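PDB 4LN9: rifamycin polyketide synthase from Amycolatopsis mediterranei, which probably dehydrates a beta-hydroxyacyl polyketide intermediate through the double-hotdog dehydratase domain of its terminal module during rifamycin assembly. Local coordinates for residues H70-D74 / V75-P79. Numbering follows the deposited sequence.
Sequences HAVRD and VVIVP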
ATOM      1  N   HIS A  70     -13.959  -2.559 -24.477  1.00 41.19           N
ATOM      2  CA  HIS A  70     -15.183  -2.693 -23.693  1.00 40.09           C
ATOM      3  C   HIS A  70     -15.704  -1.342 -23.305  1.00 43.21           C
ATOM      4  O   HIS A  70     -15.146  -0.678 -22.432  1.00 46.66           O
ATOM      5  CB  HIS A  70     -14.932  -3.533 -22.445  1.00 40.21           C
ATOM      6  CG  HIS A  70     -16.182  -3.834 -21.650  1.00 38.71           C
ATOM      7  ND1 HIS A  70     -16.654  -3.004 -20.702  1.00 36.92           N
ATOM      8  CD2 HIS A  70     -17.053  -4.920 -21.693  1.00 37.75           C
ATOM      9  CE1 HIS A  70     -17.784  -3.519 -20.178  1.00 40.42           C
ATOM     10  NE2 HIS A  70     -18.020  -4.697 -20.779  1.00 39.27           N
ATOM     11  N   ALA A  71     -16.711  -0.873 -24.036  1.00 45.91           N
ATOM     12  CA  ALA A  71     -17.253   0.463 -23.825  1.00 47.40           C
ATOM     13  C   ALA A  71     -18.770   0.414 -23.925  1.00 48.56           C
ATOM     14  O   ALA A  71     -19.316  -0.288 -24.777  1.00 58.39           O
ATOM     15  CB  ALA A  71     -16.686   1.433 -24.854  1.00 51.14           C
ATOM     16  N   VAL A  72     -19.448   1.048 -22.974  1.00 50.04           N
ATOM     17  CA  VAL A  72     -20.906   1.073 -22.975  1.00 55.47           C
ATOM     18  C   VAL A  72     -21.442   2.480 -23.248  1.00 56.45           C
ATOM     19  O   VAL A  72     -21.193   3.408 -22.480  1.00 50.78           O
ATOM     20  CB  VAL A  72     -21.485   0.535 -21.650  1.00 54.08           C
ATOM     21  CG1 VAL A  72     -23.003   0.627 -21.657  1.00 61.14           C
ATOM     22  CG2 VAL A  72     -21.034  -0.899 -21.416  1.00 56.63           C
ATOM     23  N   ARG A  73     -22.130   2.638 -24.376  1.00 66.33           N
ATOM     24  CA  ARG A  73     -22.416   3.958 -24.937  1.00 66.03           C
ATOM     25  C   ARG A  73     -21.152   4.798 -25.097  1.00 64.79           C
ATOM     26  O   ARG A  73     -21.063   5.918 -24.592  1.00 68.32           O
ATOM     27  CB  ARG A  73     -23.455   4.696 -24.093  1.00 61.37           C
ATOM     28  CG  ARG A  73     -24.856   4.116 -24.203  1.00 69.26           C
ATOM     29  CD  ARG A  73     -25.548   4.094 -22.849  1.00 67.27           C
ATOM     30  NE  ARG A  73     -26.835   3.407 -22.905  1.00 75.57           N
ATOM     31  CZ  ARG A  73     -27.648   3.261 -21.864  1.00 77.40           C
ATOM     32  NH1 ARG A  73     -27.302   3.742 -20.679  1.00 70.27           N
ATOM     33  NH2 ARG A  73     -28.801   2.620 -22.005  1.00 80.93           N
ATOM     34  N   ASP A  74     -20.158   4.215 -25.761  1.00 59.28           N
ATOM     35  CA  ASP A  74     -18.919   4.910 -26.109  1.00 67.17           C
ATOM     36  C   ASP A  74     -18.135   5.452 -24.911  1.00 66.27           C
ATOM     37  O   ASP A  74     -17.154   6.175 -25.085  1.00 69.89           O
ATOM     38  CB  ASP A  74     -19.177   6.017 -27.136  1.00 70.57           C
ATOM     39  CG  ASP A  74     -19.459   5.468 -28.524  1.00 75.66           C
ATOM     40  OD1 ASP A  74     -18.543   5.492 -29.374  1.00 72.92           O
ATOM     41  OD2 ASP A  74     -20.590   4.991 -28.757  1.00 74.74           O
ATOM     42  N   VAL A  75     -18.467   4.971 -23.715  1.00 61.45           N
ATOM     43  CA  VAL A  75     -17.645   5.219 -22.532  1.00 59.23           C
ATOM     44  C   VAL A  75     -16.874   3.955 -22.149  1.00 51.85           C
ATOM     45  O   VAL A  75     -17.480   2.939 -21.817  1.00 47.26           O
ATOM     46  CB  VAL A  75     -18.520   5.642 -21.333  1.00 57.01           C
ATOM     47  CG1 VAL A  75     -17.652   5.959 -20.124  1.00 52.27           C
ATOM     48  CG2 VAL A  75     -19.396   6.832 -21.702  1.00 53.79           C
ATOM     49  N   VAL A  76     -15.544   4.020 -22.175  1.00 46.90           N
ATOM     50  CA  VAL A  76     -14.726   2.909 -21.685  1.00 48.04           C
ATOM     51  C   VAL A  76     -14.948   2.673 -20.191  1.00 51.41           C
ATOM     52  O   VAL A  76     -14.753   3.577 -19.377  1.00 45.22           O
ATOM     53  CB  VAL A  76     -13.221   3.128 -21.946  1.00 45.40           C
ATOM     54  CG1 VAL A  76     -12.417   1.940 -21.437  1.00 43.07           C
ATOM     55  CG2 VAL A  76     -12.966   3.355 -23.429  1.00 48.12           C
ATOM     56  N   ILE A  77     -15.460   1.491 -19.850  1.00 45.82           N
ATOM     57  CA  ILE A  77     -15.611   1.085 -18.452  1.00 45.99           C
ATOM     58  C   ILE A  77     -15.026  -0.312 -18.240  1.00 45.26           C
ATOM     59  O   ILE A  77     -15.141  -1.171 -19.114  1.00 37.43           O
ATOM     60  CB  ILE A  77     -17.095   1.099 -18.016  1.00 47.98           C
ATOM     61  CG1 ILE A  77     -17.846  -0.103 -18.593  1.00 46.02           C
ATOM     62  CG2 ILE A  77     -17.768   2.398 -18.437  1.00 45.55           C
ATOM     63  CD1 ILE A  77     -19.317  -0.135 -18.234  1.00 54.99           C
ATOM     64  N   VAL A  78     -14.278  -0.497 -17.152  1.00 39.44           N
ATOM     65  CA  VAL A  78     -13.714  -1.813 -16.853  1.00 41.30           C
ATOM     66  C   VAL A  78     -14.848  -2.813 -16.648  1.00 39.28           C
ATOM     67  O   VAL A  78     -15.834  -2.494 -15.984  1.00 39.16           O
ATOM     68  CB  VAL A  78     -12.806  -1.789 -15.602  1.00 39.11           C
ATOM     69  CG1 VAL A  78     -12.378  -3.200 -15.224  1.00 33.60           C
ATOM     70  CG2 VAL A  78     -11.589  -0.909 -15.850  1.00 37.98           C
ATOM     71  N   PRO A  79     -14.835  -3.906 -17.425  1.00 39.27           N
ATOM     72  CA  PRO A  79     -15.929  -4.863 -17.294  1.00 33.61           C
ATOM     73  C   PRO A  79     -16.055  -5.370 -15.860  1.00 30.71           C
ATOM     74  O   PRO A  79     -15.055  -5.470 -15.148  1.00 33.27           O
ATOM     75  CB  PRO A  79     -15.515  -6.004 -18.229  1.00 36.25           C
ATOM     76  CG  PRO A  79     -14.034  -5.878 -18.357  1.00 35.43           C
ATOM     77  CD  PRO A  79     -13.759  -4.404 -18.300  1.00 33.99           C
TER
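Pro79, just past this short beta hairpin, packs on His70 of its first strand, and this is the compact end of the contact. The proline lays its CB over one face of the imidazole, 3.8 Å from the ring centroid and only 8° off the normal, a CH-pi contact over the middle of the ring. On the ring's rim, His70 ND1 donates to Ile77 O at 2.9 Å, with an N-H...O angle of 147° and the acceptor somewhat out of the ring plane. The ring gets there because CG stands anti to the backbone N of His70 (chi1 -174°). Beside this bond, the backbone one from Ile77 N to His70 O is weak. Ile77 adds its CG1, in the ring plane at the edge, and sends CD1 on to Val72 CG2 at 3.7 Å; Leu263 touches both Val72 and Ile77, and Phe198 meets the His70 ring.

Toward the turn the grip slackens. Val72 N still bonds Val75 O at 3.0 Å, but the return bond from Val75 N to Val72 O is weak. Arg73 and Asp74, the middle residues of a type I' turn, are exposed along with Val75. A backbone hydrogen bond between Ala71 and Gly193 adds strand 192-194 as the third strand of the small antiparallel sheet.

His70 and Pro79 are the ends of the dehydratase HxxxGxxxxP motif, with Asp74 in the glycine position; as in related dehydratases, His70 is probably the general base. Pro79 is also the N-cap residue of helix 80-93. Between the ND1 bond to Ile77 O and the proline over one face, the rotation of the imidazole is set.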